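Local structure of catalase (Pseudomonas syringae, 1M7S) at residues G60-S65 with A74-S79; K446-S451 with K476-S481; T181-R186 with G217-D222; F268-L273 with R408-K413. The protein decomposes hydrogen peroxide into water and oxygen with the help of a heme cofactor, protecting cells from peroxide toxicity. All coordinates share one frame; numbering follows the deposited sequence.

Contact 1: G60-S65 with A74-S79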
loop_
_atom_site.group_PDB
_atom_site.type_symbol
_atom_site.label_atom_id
_atom_site.label_comp_id
_atom_site.label_asym_id
_atom_site.label_seq_id
_atom_site.Cartn_x
_atom_site.Cartn_y
_atom_site.Cartn_z
ATOM N N GLY A 60 31.367 -0.597 -5.653
ATOM C CA GLY A 60 32.865 -0.683 -5.657
ATOM C C GLY A 60 33.190 -2.035 -4.942
ATOM O O GLY A 60 32.433 -2.988 -5.019
ATOM N N GLU A 61 34.345 -2.010 -4.288
ATOM C CA GLU A 61 34.773 -3.236 -3.597
ATOM C C GLU A 61 35.587 -2.877 -2.367
ATOM O O GLU A 61 36.220 -1.841 -2.414
ATOM C CB GLU A 61 35.685 -4.085 -4.527
ATOM C CG GLU A 61 34.965 -4.935 -5.552
ATOM C CD GLU A 61 34.895 -6.415 -5.316
ATOM O OE1 GLU A 61 34.400 -7.172 -6.192
ATOM O OE2 GLU A 61 35.366 -6.889 -4.253
ATOM N N PHE A 62 35.528 -3.767 -1.360
ATOM C CA PHE A 62 36.344 -3.512 -0.174
ATOM C C PHE A 62 37.310 -4.725 -0.058
ATOM O O PHE A 62 36.801 -5.835 -0.273
ATOM C CB PHE A 62 35.484 -3.523 1.090
ATOM C CG PHE A 62 36.205 -3.621 2.410
ATOM C CD1 PHE A 62 36.864 -2.514 2.904
ATOM C CD2 PHE A 62 36.239 -4.839 3.097
ATOM C CE1 PHE A 62 37.545 -2.616 4.104
ATOM C CE2 PHE A 62 36.965 -4.953 4.291
ATOM C CZ PHE A 62 37.599 -3.827 4.791
ATOM N N THR A 63 38.537 -4.401 0.256
ATOM C CA THR A 63 39.501 -5.520 0.426
ATOM C C THR A 63 40.095 -5.445 1.827
ATOM O O THR A 63 40.700 -4.444 2.150
ATOM C CB THR A 63 40.540 -5.438 -0.702
ATOM O OG1 THR A 63 39.864 -5.730 -1.949
ATOM C CG2 THR A 63 41.621 -6.509 -0.508
ATOM N N ALA A 64 39.921 -6.479 2.640
ATOM C CA ALA A 64 40.564 -6.440 3.957
ATOM C C ALA A 64 42.074 -6.664 3.891
ATOM O O ALA A 64 42.597 -7.352 2.999
ATOM C CB ALA A 64 39.932 -7.451 4.871
ATOM N N SER A 65 42.772 -6.161 4.911
ATOM C CA SER A 65 44.227 -6.267 4.889
ATOM C C SER A 65 44.901 -6.570 6.213
ATOM O O SER A 65 46.124 -6.337 6.265
ATOM C CB SER A 65 44.823 -4.954 4.366
ATOM O OG SER A 65 44.466 -3.848 5.181
ATOM N N ALA A 74 34.050 -12.649 11.545
ATOM C CA ALA A 74 33.420 -12.404 10.237
ATOM C C ALA A 74 34.366 -12.477 9.052
ATOM O O ALA A 74 35.403 -11.823 9.030
ATOM C CB ALA A 74 32.669 -11.075 10.235
ATOM N N THR A 75 33.941 -13.206 8.008
ATOM C CA THR A 75 34.738 -13.346 6.782
ATOM C C THR A 75 35.118 -12.078 6.071
ATOM O O THR A 75 36.203 -11.957 5.463
ATOM C CB THR A 75 33.984 -14.290 5.777
ATOM O OG1 THR A 75 33.684 -15.488 6.492
ATOM C CG2 THR A 75 34.855 -14.664 4.585
ATOM N N VAL A 76 34.287 -11.010 6.116
ATOM C CA VAL A 76 34.601 -9.737 5.481
ATOM C C VAL A 76 35.901 -9.120 5.957
ATOM O O VAL A 76 36.547 -8.354 5.231
ATOM C CB VAL A 76 33.395 -8.743 5.673
ATOM C CG1 VAL A 76 33.232 -8.382 7.148
ATOM C CG2 VAL A 76 33.568 -7.509 4.824
ATOM N N PHE A 77 36.398 -9.430 7.163
ATOM C CA PHE A 77 37.620 -8.916 7.695
ATOM C C PHE A 77 38.840 -9.843 7.477
ATOM O O PHE A 77 39.929 -9.434 7.865
ATOM C CB PHE A 77 37.469 -8.710 9.205
ATOM C CG PHE A 77 36.334 -7.803 9.625
ATOM C CD1 PHE A 77 35.378 -8.258 10.518
ATOM C CD2 PHE A 77 36.240 -6.522 9.111
ATOM C CE1 PHE A 77 34.353 -7.409 10.929
ATOM C CE2 PHE A 77 35.217 -5.684 9.502
ATOM C CZ PHE A 77 34.266 -6.127 10.418
ATOM N N LYS A 78 38.640 -10.989 6.845
ATOM C CA LYS A 78 39.807 -11.892 6.608
ATOM C C LYS A 78 40.763 -11.290 5.616
ATOM O O LYS A 78 40.378 -10.898 4.499
ATOM C CB LYS A 78 39.208 -13.199 6.116
ATOM C CG LYS A 78 40.124 -14.176 5.409
ATOM C CD LYS A 78 39.281 -15.407 5.050
ATOM C CE LYS A 78 39.645 -15.887 3.660
ATOM N NZ LYS A 78 39.723 -14.777 2.661
ATOM N N SER A 79 42.043 -11.160 5.929
ATOM C CA SER A 79 43.048 -10.565 5.091
ATOM C C SER A 79 43.043 -11.089 3.659
ATOM O O SER A 79 42.968 -12.289 3.459
ATOM C CB SER A 79 44.446 -10.794 5.709
ATOM O OG SER A 79 45.313 -9.879 5.112
#

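Contact 2: K446-S451 with K476-S481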
loop_
_atom_site.group_PDB
_atom_site.type_symbol
_atom_site.label_atom_id
_atom_site.label_comp_id
_atom_site.label_asym_id
_atom_site.label_seq_id
_atom_site.Cartn_x
_atom_site.Cartn_y
_atom_site.Cartn_z
ATOM N N LYS A 446 17.285 30.654 23.551
ATOM C CA LYS A 446 18.505 31.228 22.987
ATOM C C LYS A 446 19.565 31.401 24.074
ATOM O O LYS A 446 20.688 30.959 23.856
ATOM C CB LYS A 446 18.236 32.585 22.329
ATOM C CG LYS A 446 19.461 33.293 21.783
ATOM C CD LYS A 446 19.222 34.747 21.417
ATOM C CE LYS A 446 18.154 34.952 20.355
ATOM N NZ LYS A 446 18.003 36.392 19.978
ATOM N N ASN A 447 19.244 31.979 25.243
ATOM C CA ASN A 447 20.304 32.126 26.242
ATOM C C ASN A 447 20.712 30.774 26.819
ATOM O O ASN A 447 21.869 30.697 27.206
ATOM C CB ASN A 447 19.897 33.083 27.367
ATOM C CG ASN A 447 19.846 34.513 26.810
ATOM O OD1 ASN A 447 20.678 34.931 26.023
ATOM N ND2 ASN A 447 18.833 35.249 27.243
ATOM N N ILE A 448 19.797 29.799 26.820
ATOM C CA ILE A 448 20.188 28.470 27.340
ATOM C C ILE A 448 21.155 27.808 26.359
ATOM O O ILE A 448 22.159 27.203 26.749
ATOM C CB ILE A 448 18.968 27.619 27.601
ATOM C CG1 ILE A 448 18.266 28.093 28.904
ATOM C CG2 ILE A 448 19.366 26.130 27.714
ATOM C CD1 ILE A 448 16.917 27.331 28.978
ATOM N N MET A 449 20.834 27.865 25.073
ATOM C CA MET A 449 21.732 27.367 24.035
ATOM C C MET A 449 23.100 28.019 24.164
ATOM O O MET A 449 24.108 27.299 24.023
ATOM C CB MET A 449 21.182 27.664 22.642
ATOM C CG MET A 449 20.082 26.703 22.179
ATOM S SD MET A 449 20.406 24.930 22.272
ATOM C CE MET A 449 21.962 24.804 21.402
ATOM N N LEU A 450 23.136 29.338 24.325
ATOM C CA LEU A 450 24.413 30.062 24.461
ATOM C C LEU A 450 25.210 29.612 25.659
ATOM O O LEU A 450 26.451 29.526 25.638
ATOM C CB LEU A 450 24.081 31.573 24.526
ATOM C CG LEU A 450 23.668 32.168 23.169
ATOM C CD1 LEU A 450 23.251 33.631 23.341
ATOM C CD2 LEU A 450 24.721 32.036 22.075
ATOM N N SER A 451 24.509 29.291 26.753
ATOM C CA SER A 451 25.185 28.814 27.970
ATOM C C SER A 451 25.903 27.504 27.690
ATOM O O SER A 451 27.007 27.258 28.215
ATOM C CB SER A 451 24.226 28.699 29.160
ATOM O OG SER A 451 23.369 27.569 29.123
ATOM N N LYS A 476 26.447 33.912 31.005
ATOM C CA LYS A 476 27.437 33.562 32.001
ATOM C C LYS A 476 26.847 32.984 33.275
ATOM O O LYS A 476 27.429 32.018 33.763
ATOM C CB LYS A 476 28.307 34.782 32.340
ATOM C CG LYS A 476 29.243 35.106 31.180
ATOM C CD LYS A 476 30.072 36.314 31.576
ATOM C CE LYS A 476 30.856 36.832 30.374
ATOM N NZ LYS A 476 31.937 37.741 30.851
ATOM N N SER A 477 25.742 33.491 33.794
ATOM C CA SER A 477 25.191 32.945 35.035
ATOM C C SER A 477 24.543 31.592 34.832
ATOM O O SER A 477 24.698 30.685 35.693
ATOM C CB SER A 477 24.284 33.947 35.732
ATOM O OG SER A 477 22.965 33.937 35.224
ATOM N N LEU A 478 23.850 31.393 33.715
ATOM C CA LEU A 478 23.375 30.057 33.383
ATOM C C LEU A 478 24.597 29.129 33.253
ATOM O O LEU A 478 24.610 28.073 33.883
ATOM C CB LEU A 478 22.552 30.039 32.101
ATOM C CG LEU A 478 21.151 30.628 32.093
ATOM C CD1 LEU A 478 20.616 30.597 30.651
ATOM C CD2 LEU A 478 20.109 29.901 32.927
ATOM N N ALA A 479 25.671 29.482 32.556
ATOM C CA ALA A 479 26.790 28.526 32.458
ATOM C C ALA A 479 27.441 28.159 33.783
ATOM O O ALA A 479 27.894 27.030 33.994
ATOM C CB ALA A 479 27.844 29.046 31.512
ATOM N N ALA A 480 27.521 29.096 34.738
ATOM C CA ALA A 480 28.134 28.816 36.030
ATOM C C ALA A 480 27.482 27.669 36.771
ATOM O O ALA A 480 28.182 26.999 37.549
ATOM C CB ALA A 480 28.055 30.107 36.877
ATOM N N SER A 481 26.191 27.415 36.597
ATOM C CA SER A 481 25.458 26.351 37.223
ATOM C C SER A 481 25.528 25.037 36.427
ATOM O O SER A 481 24.908 24.097 36.905
ATOM C CB SER A 481 23.952 26.638 37.345
ATOM O OG SER A 481 23.646 27.960 37.733
#

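Contact 3: T181-R186 with G217-D222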
loop_
_atom_site.group_PDB
_atom_site.type_symbol
_atom_site.label_atom_id
_atom_site.label_comp_id
_atom_site.label_asym_id
_atom_site.label_seq_id
_atom_site.Cartn_x
_atom_site.Cartn_y
_atom_site.Cartn_z
ATOM N N THR A 181 29.072 21.675 5.280
ATOM C CA THR A 181 28.904 21.834 3.837
ATOM C C THR A 181 30.137 21.366 3.057
ATOM O O THR A 181 31.008 22.150 2.639
ATOM C CB THR A 181 28.651 23.315 3.490
ATOM O OG1 THR A 181 29.694 24.110 4.123
ATOM C CG2 THR A 181 27.337 23.879 4.004
ATOM N N PRO A 182 30.230 20.083 2.797
ATOM C CA PRO A 182 31.319 19.437 2.064
ATOM C C PRO A 182 31.403 19.857 0.602
ATOM O O PRO A 182 30.371 20.106 -0.053
ATOM C CB PRO A 182 31.069 17.906 2.114
ATOM C CG PRO A 182 30.088 17.813 3.276
ATOM C CD PRO A 182 29.248 19.071 3.241
ATOM N N ALA A 183 32.605 19.817 0.038
ATOM C CA ALA A 183 32.759 20.123 -1.404
ATOM C C ALA A 183 32.446 18.886 -2.249
ATOM O O ALA A 183 32.099 19.030 -3.452
ATOM C CB ALA A 183 34.167 20.598 -1.695
ATOM N N GLY A 184 32.513 17.705 -1.647
ATOM C CA GLY A 184 32.173 16.493 -2.392
ATOM C C GLY A 184 32.115 15.318 -1.414
ATOM O O GLY A 184 32.880 15.297 -0.438
ATOM N N TYR A 185 31.403 14.291 -1.762
ATOM C CA TYR A 185 31.348 13.072 -0.929
ATOM C C TYR A 185 32.725 12.378 -0.924
ATOM O O TYR A 185 33.108 11.744 0.073
ATOM C CB TYR A 185 30.321 12.089 -1.449
ATOM C CG TYR A 185 28.874 12.519 -1.264
ATOM C CD1 TYR A 185 28.419 12.900 -0.002
ATOM C CD2 TYR A 185 28.012 12.414 -2.345
ATOM C CE1 TYR A 185 27.089 13.241 0.179
ATOM C CE2 TYR A 185 26.661 12.726 -2.168
ATOM C CZ TYR A 185 26.242 13.137 -0.927
ATOM O OH TYR A 185 24.906 13.479 -0.773
ATOM N N ARG A 186 33.485 12.615 -1.995
ATOM C CA ARG A 186 34.837 12.081 -2.090
ATOM C C ARG A 186 35.785 12.782 -1.116
ATOM O O ARG A 186 36.847 12.233 -0.835
ATOM C CB ARG A 186 35.451 12.366 -3.504
ATOM C CG ARG A 186 34.650 11.701 -4.616
ATOM C CD ARG A 186 35.432 11.857 -5.961
ATOM N NE ARG A 186 35.387 13.261 -6.371
ATOM C CZ ARG A 186 36.339 13.835 -7.087
ATOM N NH1 ARG A 186 37.401 13.073 -7.403
ATOM N NH2 ARG A 186 36.252 15.103 -7.477
ATOM N N GLY A 217 41.479 13.316 0.945
ATOM C CA GLY A 217 41.586 14.427 1.873
ATOM C C GLY A 217 40.163 14.972 2.154
ATOM O O GLY A 217 39.172 14.492 1.597
ATOM N N ILE A 218 40.136 15.924 3.056
ATOM C CA ILE A 218 38.933 16.632 3.467
ATOM C C ILE A 218 38.867 17.996 2.790
ATOM O O ILE A 218 39.786 18.824 2.897
ATOM C CB ILE A 218 38.930 16.914 4.991
ATOM C CG1 ILE A 218 39.060 15.624 5.788
ATOM C CG2 ILE A 218 37.666 17.674 5.422
ATOM C CD1 ILE A 218 38.210 14.475 5.323
ATOM N N LYS A 219 37.722 18.261 2.139
ATOM C CA LYS A 219 37.559 19.566 1.507
ATOM C C LYS A 219 36.130 20.046 1.781
ATOM O O LYS A 219 35.188 19.413 1.329
ATOM C CB LYS A 219 37.722 19.397 0.003
ATOM C CG LYS A 219 38.372 20.523 -0.774
ATOM C CD LYS A 219 38.993 19.996 -2.075
ATOM C CE LYS A 219 39.969 18.862 -1.780
ATOM N NZ LYS A 219 40.704 18.395 -2.994
ATOM N N ASN A 220 36.000 21.188 2.414
ATOM C CA ASN A 220 34.715 21.796 2.703
ATOM C C ASN A 220 34.596 23.173 2.048
ATOM O O ASN A 220 35.574 23.881 1.748
ATOM C CB ASN A 220 34.642 21.988 4.248
ATOM C CG ASN A 220 34.677 20.648 4.953
ATOM O OD1 ASN A 220 34.010 19.708 4.524
ATOM N ND2 ASN A 220 35.430 20.526 6.028
ATOM N N LEU A 221 33.340 23.600 1.907
ATOM C CA LEU A 221 33.025 24.913 1.380
ATOM C C LEU A 221 32.763 25.848 2.555
ATOM O O LEU A 221 32.182 25.388 3.538
ATOM C CB LEU A 221 31.727 24.856 0.539
ATOM C CG LEU A 221 31.763 23.914 -0.638
ATOM C CD1 LEU A 221 30.373 23.783 -1.273
ATOM C CD2 LEU A 221 32.764 24.349 -1.715
ATOM N N ASP A 222 33.148 27.116 2.443
ATOM C CA ASP A 222 32.789 28.064 3.508
ATOM C C ASP A 222 31.507 28.720 3.028
ATOM O O ASP A 222 31.023 28.469 1.914
ATOM C CB ASP A 222 33.960 28.961 3.880
ATOM C CG ASP A 222 34.366 29.902 2.774
ATOM O OD1 ASP A 222 35.496 30.441 2.885
ATOM O OD2 ASP A 222 33.598 30.161 1.821
#

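Contact 4: F268-L273 with R408-K413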
loop_
_atom_site.group_PDB
_atom_site.type_symbol
_atom_site.label_atom_id
_atom_site.label_comp_id
_atom_site.label_asym_id
_atom_site.label_seq_id
_atom_site.Cartn_x
_atom_site.Cartn_y
_atom_site.Cartn_z
ATOM N N PHE A 268 36.634 5.324 31.895
ATOM C CA PHE A 268 36.560 6.648 31.271
ATOM C C PHE A 268 35.640 7.589 32.019
ATOM O O PHE A 268 34.715 7.138 32.681
ATOM C CB PHE A 268 36.106 6.490 29.803
ATOM C CG PHE A 268 37.116 5.723 28.996
ATOM C CD1 PHE A 268 36.999 4.363 28.822
ATOM C CD2 PHE A 268 38.181 6.389 28.420
ATOM C CE1 PHE A 268 37.959 3.656 28.115
ATOM C CE2 PHE A 268 39.145 5.685 27.705
ATOM C CZ PHE A 268 39.025 4.317 27.548
ATOM N N ASP A 269 35.861 8.908 31.922
ATOM C CA ASP A 269 34.985 9.901 32.540
ATOM C C ASP A 269 33.722 10.181 31.725
ATOM O O ASP A 269 32.750 10.762 32.229
ATOM C CB ASP A 269 35.780 11.219 32.726
ATOM C CG ASP A 269 36.830 11.093 33.823
ATOM O OD1 ASP A 269 36.725 10.231 34.726
ATOM O OD2 ASP A 269 37.825 11.862 33.808
ATOM N N PHE A 270 33.642 9.696 30.508
ATOM C CA PHE A 270 32.445 9.772 29.672
ATOM C C PHE A 270 31.993 8.316 29.477
ATOM O O PHE A 270 32.811 7.374 29.727
ATOM C CB PHE A 270 32.653 10.477 28.310
ATOM C CG PHE A 270 33.729 9.843 27.443
ATOM C CD1 PHE A 270 33.464 8.878 26.508
ATOM C CD2 PHE A 270 35.055 10.263 27.589
ATOM C CE1 PHE A 270 34.477 8.307 25.752
ATOM C CE2 PHE A 270 36.077 9.695 26.844
ATOM C CZ PHE A 270 35.798 8.720 25.901
ATOM N N ASP A 271 30.818 8.069 28.968
ATOM C CA ASP A 271 30.381 6.686 28.681
ATOM C C ASP A 271 30.834 6.407 27.255
ATOM O O ASP A 271 30.430 7.094 26.300
ATOM C CB ASP A 271 28.847 6.651 28.756
ATOM C CG ASP A 271 28.339 5.221 28.666
ATOM O OD1 ASP A 271 27.410 4.893 29.440
ATOM O OD2 ASP A 271 28.822 4.326 27.942
ATOM N N PRO A 272 31.657 5.396 27.018
ATOM C CA PRO A 272 32.116 5.039 25.699
ATOM C C PRO A 272 30.985 4.608 24.776
ATOM O O PRO A 272 31.244 4.643 23.572
ATOM C CB PRO A 272 33.168 3.902 25.834
ATOM C CG PRO A 272 33.560 4.127 27.285
ATOM C CD PRO A 272 32.291 4.572 28.050
ATOM N N LEU A 273 29.821 4.195 25.295
ATOM C CA LEU A 273 28.720 3.850 24.390
ATOM C C LEU A 273 27.713 4.990 24.252
ATOM O O LEU A 273 26.590 4.799 23.772
ATOM C CB LEU A 273 28.048 2.588 24.910
ATOM C CG LEU A 273 28.986 1.363 25.093
ATOM C CD1 LEU A 273 28.143 0.207 25.585
ATOM C CD2 LEU A 273 29.751 1.061 23.819
ATOM N N ARG A 408 27.149 8.865 33.103
ATOM C CA ARG A 408 28.244 9.788 32.859
ATOM C C ARG A 408 27.837 10.638 31.639
ATOM O O ARG A 408 27.555 9.974 30.629
ATOM C CB ARG A 408 29.512 9.000 32.464
ATOM C CG ARG A 408 30.181 8.344 33.671
ATOM C CD ARG A 408 31.302 7.397 33.201
ATOM N NE ARG A 408 30.734 6.205 32.568
ATOM C CZ ARG A 408 31.343 5.165 32.060
ATOM N NH1 ARG A 408 32.659 5.116 32.038
ATOM N NH2 ARG A 408 30.634 4.166 31.509
ATOM N N GLU A 409 27.641 11.939 31.752
ATOM C CA GLU A 409 27.230 12.651 30.508
ATOM C C GLU A 409 28.315 13.457 29.832
ATOM O O GLU A 409 28.332 13.544 28.584
ATOM C CB GLU A 409 26.102 13.602 30.917
ATOM C CG GLU A 409 24.782 12.892 31.244
ATOM C CD GLU A 409 23.677 13.936 31.252
ATOM O OE1 GLU A 409 23.209 14.420 30.186
ATOM O OE2 GLU A 409 23.286 14.310 32.387
ATOM N N GLN A 410 29.108 14.188 30.626
ATOM C CA GLN A 410 30.173 15.062 30.090
ATOM C C GLN A 410 29.739 15.779 28.813
ATOM O O GLN A 410 30.319 15.659 27.723
ATOM C CB GLN A 410 31.421 14.193 29.864
ATOM C CG GLN A 410 32.654 15.088 29.633
ATOM C CD GLN A 410 33.818 14.254 29.109
ATOM O OE1 GLN A 410 34.031 14.065 27.914
ATOM N NE2 GLN A 410 34.560 13.728 30.113
ATOM N N ASN A 411 28.694 16.616 28.922
ATOM C CA ASN A 411 28.135 17.197 27.697
ATOM C C ASN A 411 28.890 18.294 27.027
ATOM O O ASN A 411 28.499 18.615 25.885
ATOM C CB ASN A 411 26.713 17.750 27.965
ATOM C CG ASN A 411 25.753 16.643 28.329
ATOM O OD1 ASN A 411 25.737 15.536 27.769
ATOM N ND2 ASN A 411 24.940 16.949 29.310
ATOM N N PHE A 412 29.861 18.910 27.663
ATOM C CA PHE A 412 30.514 20.079 27.075
ATOM C C PHE A 412 31.994 19.947 26.752
ATOM O O PHE A 412 32.505 20.733 25.940
ATOM C CB PHE A 412 30.300 21.304 28.023
ATOM C CG PHE A 412 28.877 21.408 28.503
ATOM C CD1 PHE A 412 28.534 21.030 29.794
ATOM C CD2 PHE A 412 27.872 21.771 27.620
ATOM C CE1 PHE A 412 27.207 21.063 30.225
ATOM C CE2 PHE A 412 26.546 21.818 28.070
ATOM C CZ PHE A 412 26.207 21.469 29.360
ATOM N N LYS A 413 32.746 19.020 27.327
ATOM C CA LYS A 413 34.196 18.955 27.191
ATOM C C LYS A 413 34.719 18.749 25.788
ATOM O O LYS A 413 35.530 19.484 25.229
ATOM C CB LYS A 413 34.789 17.850 28.113
ATOM C CG LYS A 413 36.319 17.825 28.065
ATOM C CD LYS A 413 36.892 16.616 28.767
ATOM C CE LYS A 413 38.397 16.769 29.030
ATOM N NZ LYS A 413 38.675 16.149 30.376
HETATM O O HOH W 1 38.308 13.283 31.851
HETATM O O HOH W 2 27.603 6.076 32.185
HETATM O O HOH W 3 29.133 10.214 28.287
#

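Contact 1: G60-S65 with A74-S79
The segments 62-65 and 76-79, running 36° apart in broadly the same sense, come closest at their ends, Ser65 and Ser79, whose CA atoms lie 4.5 Å apart. The first belongs to the end of barrel strand 55-64, while the second is a short 3-10 turn and its exit in the loop leading to strand 82-90, the antiparallel neighbour. The CB of Ala64 sits among three consecutive carbonyl oxygens of the turn: 3.5 Å from Val76 O, 3.6 Å from Phe77 O and 3.5 Å from Lys78 O. Deeper in, the Phe62 ring arrives edge first, CE2 standing 3.6 Å from Val76 O with that oxygen near the ring plane. Having CG anti to the backbone N (chi1 165°) carries the start of this ring toward the turn. Val76 crosses it at about a right angle and adds a looser apolar touch, CG2 to Phe62 CD2 at 4.2 Å. At the outer end, Ser79 OG lies 3.5 Å from Ser65 C. Beyond the segments, Phe112 meets Phe62 edge-to-face, and Ala64 shares a backbone hydrogen bond with Gly80. The example illustrates how a turn can be seated on a strand end without polar pairing between the two: carbonyl oxygens face a methyl group and an aromatic edge, so that, beyond van der Waals contact, the ring edge probably contributes a weak electrostatic attraction to Val76 O.

Contact 2: K446-S451 with K476-S481
Leu478 and Ser451 meet in a buried helix-to-helix contact of the C-terminal helical region, where helix 443-456 is crossed by helix 472-480, close to the end of the chain. The axes of the short segments approach to 8.5 Å and cross at -56°, with small residues at the nearest point: the CA atoms of Ser451 and Ala479 are only 4.8 Å apart. Ser451 presents its CB to the other helix, 3.6 Å from Leu478 CB. Its hydroxyl lies between the backbone N and the carbonyl carbon (chi1 76°), and from there OG donates to Ile448 O at 2.7 Å, one turn back. The polar end is thus satisfied within its own helix, and Ser451 behaves toward its partner largely as a small apolar group. Leu478 reaches farther along the same surface. Its CD1 rests 3.7 Å from Asn447 O and 3.9 Å from Ile448 CG1, so one methyl spans the backbone of one residue and the side chain of the next. Asn447 sends its amide elsewhere, OD1 accepting from the backbone N of Asp471 in the connection that precedes helix 472-480. The pairing illustrates a crossing in which serine and alanine lie where the two helices come closest, with one leucine beside them. Around it, Val475 touches Asn447 and Leu450, Ala479 touches Tyr454, and Met449 packs on Phe159 and Phe162 of helix 155-163; Ile448 also meets Arg380 of the second subunit.

Contact 3: T181-R186 with G217-D222
Pro182 and Asn220 form an isolated antiparallel beta bridge, a non-hydrogen-bonded pair whose CA atoms are 4.2 Å apart, joining two irregular loops of the catalase fold. The bonds fall on the residues flanking it. Leu221 N donates to Thr181 O at 2.8 Å, almost in line with the carbonyl (C=O...N angle 169°), and Ala183 N donates to Lys219 O at 2.9 Å. A third bond extends the pairing by a side chain: with OG1 of Thr181 placed between its backbone N and carbonyl carbon (chi1 51°), the hydroxyl donates to Leu221 O at 2.9 Å, tilted out of the carbonyl plane. On one side of this bridge Leu221 folds over the 181-183 backbone, its CD2 4.0 Å from Ala183 CB and its CD1 3.9 Å from Pro182 O. Pro182 O itself accepts a hydrogen bond from His236 NE2. Farther out, Val226 and Val229 of helix 223-232 bear on Leu221, and Asp222 stands at the N-cap of that helix, so the paired loop leads straight into a capped helix start. Arg186, at the far end of its loop, is fixed by a salt bridge to Asp240. The side chain of Pro182 lies about 10 Å from that of Asn124, a predicted active-site residue, so the bridge stands near that site without touching Asn124. Across from Leu221, Asn220 OD1 settles 3.7 Å from Pro182 CA.

Contact 4: F268-L273 with R408-K413
Arg408 NH1 is gripped by two main-chain oxygens: it donates to Phe268 O at 3.0 Å, that oxygen lying only 8° out of the guanidinium plane, and also bonds to Leu265 O. The same group is covered on one face, where Phe270 O sits 3.1 Å above the guanidinium plane of Arg408, offset toward the rim, with Asp271 CA beside it. A bend at chi3 (-71°) turns NE out of the extended line of the chain as it comes among these carbonyls. Asp271 approaches at about a right angle, its OD1 forming a long salt bridge of 3.9 Å to Arg408 NH2. A water also links the two side chains: it donates to Asp271 OD1 and accepts from Arg408 NE. The other carboxylate oxygen of Asp271 has a structural task, OD2 taking Leu273 N at 2.8 Å in an Asx turn that fixes the group. A second water accepts from Asp271 N at 2.8 Å and stands beside Arg408 O. Next to the arginine, the extended side chain of Gln410 lies against the 269-270 stretch, NE2 3.8 Å from Asp269 CB and OE1 3.9 Å from Phe270 CB. Segment 408-413, just ahead of helix 413-421, is thereby attached to the loop between strands 252-260 and 284-295. The arginine's charge is probably stabilised largely by carbonyl oxygens and water, with the carboxylate adding longer-range attraction.

Following the chain from the N terminus, the four contacts come in series, none nesting in or crossing another. Contact 1 closes the shortest loop, eight residues within the connection from strand 55-64 to strand 82-90. Contact 3 comes next and joins the loop after helix 169-176 to the one leading out of strand 205-214. Contact 4 spans the longest interval, 134 residues, and links a loop between barrel strands to the approach to the C-terminal helices. Contact 2 then closes within those helices. Contacts 2 and 4 approach each other most nearly, about 5 Å between nearest atoms, whereas contacts 1 and 2 lie on opposite sides of the chain's centre, their centres 48 Å apart.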